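Local structure of Doc8: Type I dockerin repeat domain from family 9 glycoside hydrolase WP_009982745[Ruminococcus flavefaciens] (Ruminococcus flavefaciens FD-1, 5M2S) at residues G35-S40 with L88-Y93. The protein probably binds a cohesin module through its type I dockerin fold, which would fix its family 9 glycoside hydrolase to the cellulosome. Residues are numbered along the deposited sequence; the frame is centred on the assembly and turned at random.
Sequences GIVDIS and LAIQKY. With CA (calcium ion), chain G.
Ile-39, at the start of helix 39-50, comes nearest to Gln-91 in the C-terminal half of helix 84-94, their CA atoms 6.8 Å apart. This joins the two calcium-binding halves of the type I dockerin fold: residues 35-40 run from the first EF-hand-like loop into its helix, while helix 84-94 follows the second. No hydrogen bond links the segments; the contact is mostly apolar, with one carbonyl oxygen. CD1 of Ile-39 sits 3.7 Å from CG of Gln-91, the side chains crossing at a slant; CG1 anti to the backbone N (chi1 -167°) brings the CD1 end close to helix 84-94. Gln-91 OE1 is hydrogen-bonded to a basic side chain and NE2 to a polar one of the partner protein chain, which also bonds Ser-40 OG, so this seam is part of the interface. Ile-90 directs CG2 at Asp-38 O, 3.9 Å away. CG1 of Val-37 touches both Ile-90 CG2 and Tyr-93 CD2, each at 4.3 Å, coming to the ring obliquely. Ile-36 O binds the metal at 2.3 Å, with Asp-30, Asn-32, Asp-34 and Asp-41. Asp-38 is the N-cap: its OD1 accepts Ser-40 N from above the carboxylate plane and a 2.7 Å bond from the calcium-bound water.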
# COMPACT_ATOMS: atom_id res chain seq x y z
N GLY B 35 -5.94 4.41 17.96
CA GLY B 35 -7.39 4.62 17.79
C GLY B 35 -7.93 4.53 16.38
O GLY B 35 -9.13 4.79 16.14
N ILE B 36 -7.05 4.16 15.45
CA ILE B 36 -7.52 3.84 14.09
C ILE B 36 -6.83 2.57 13.64
O ILE B 36 -5.80 2.15 14.18
CB ILE B 36 -7.32 4.97 13.05
CG1 ILE B 36 -5.86 5.15 12.69
CG2 ILE B 36 -7.91 6.31 13.52
CD1 ILE B 36 -5.70 6.00 11.46
N VAL B 37 -7.49 1.89 12.69
CA VAL B 37 -6.92 0.67 12.09
C VAL B 37 -6.46 1.02 10.68
O VAL B 37 -7.26 1.42 9.81
CB VAL B 37 -7.92 -0.50 12.09
CG1 VAL B 37 -7.30 -1.75 11.46
CG2 VAL B 37 -8.31 -0.80 13.53
N ASP B 38 -5.15 0.96 10.49
CA ASP B 38 -4.56 1.23 9.19
C ASP B 38 -3.29 0.39 9.01
O ASP B 38 -2.95 -0.47 9.85
CB ASP B 38 -4.34 2.73 8.98
CG ASP B 38 -3.28 3.33 9.88
OD1 ASP B 38 -2.43 2.58 10.44
OD2 ASP B 38 -3.24 4.59 9.97
N ILE B 39 -2.59 0.61 7.91
CA ILE B 39 -1.52 -0.30 7.54
C ILE B 39 -0.37 -0.22 8.53
O ILE B 39 0.43 -1.15 8.61
CB ILE B 39 -1.08 -0.10 6.07
CG1 ILE B 39 -0.18 -1.22 5.57
CG2 ILE B 39 -0.42 1.25 5.86
CD1 ILE B 39 -0.89 -2.52 5.29
N SER B 40 -0.27 0.87 9.31
CA SER B 40 0.78 0.95 10.36
C SER B 40 0.61 -0.14 11.43
O SER B 40 1.57 -0.57 12.11
CB SER B 40 0.87 2.33 11.06
OG SER B 40 1.61 3.29 10.29
N LEU B 88 -1.46 -9.99 8.03
CA LEU B 88 -2.17 -10.26 6.78
C LEU B 88 -3.64 -10.02 6.90
O LEU B 88 -4.26 -9.51 5.95
CB LEU B 88 -1.93 -11.70 6.32
CG LEU B 88 -0.48 -12.06 6.01
CD1 LEU B 88 -0.31 -13.54 5.70
CD2 LEU B 88 -0.01 -11.24 4.84
N ALA B 89 -4.24 -10.38 8.04
CA ALA B 89 -5.66 -10.14 8.25
C ALA B 89 -6.00 -8.64 8.21
O ALA B 89 -7.03 -8.22 7.65
CB ALA B 89 -6.12 -10.75 9.57
N ILE B 90 -5.15 -7.83 8.83
CA ILE B 90 -5.33 -6.38 8.80
C ILE B 90 -5.28 -5.91 7.34
O ILE B 90 -6.13 -5.10 6.92
CB ILE B 90 -4.29 -5.67 9.71
CG1 ILE B 90 -4.57 -6.03 11.17
CG2 ILE B 90 -4.29 -4.16 9.48
CD1 ILE B 90 -3.48 -5.58 12.11
N GLN B 91 -4.30 -6.38 6.57
CA GLN B 91 -4.24 -6.05 5.14
C GLN B 91 -5.51 -6.46 4.40
O GLN B 91 -6.03 -5.68 3.60
CB GLN B 91 -3.04 -6.69 4.46
CG GLN B 91 -1.73 -6.09 4.91
CD GLN B 91 -0.57 -6.82 4.28
OE1 GLN B 91 0.00 -7.74 4.90
NE2 GLN B 91 -0.26 -6.49 3.04
N LYS B 92 -6.04 -7.64 4.69
CA LYS B 92 -7.26 -8.09 4.02
C LYS B 92 -8.44 -7.16 4.34
O LYS B 92 -9.25 -6.78 3.47
CB LYS B 92 -7.61 -9.52 4.41
CG LYS B 92 -6.67 -10.61 3.90
CD LYS B 92 -7.15 -11.96 4.42
CE LYS B 92 -6.21 -13.08 4.03
NZ LYS B 92 -6.84 -14.41 4.30
N TYR B 93 -8.55 -6.82 5.61
CA TYR B 93 -9.61 -5.90 6.06
C TYR B 93 -9.52 -4.56 5.34
O TYR B 93 -10.51 -4.02 4.80
CB TYR B 93 -9.50 -5.71 7.58
CG TYR B 93 -10.41 -4.66 8.06
CD1 TYR B 93 -11.79 -4.87 8.06
CD2 TYR B 93 -9.93 -3.42 8.45
CE1 TYR B 93 -12.66 -3.87 8.45
CE2 TYR B 93 -10.79 -2.41 8.86
CZ TYR B 93 -12.14 -2.64 8.85
OH TYR B 93 -12.98 -1.62 9.26
CA CA G . -3.66 1.80 14.79
O HOH W 1 -2.49 3.03 13.11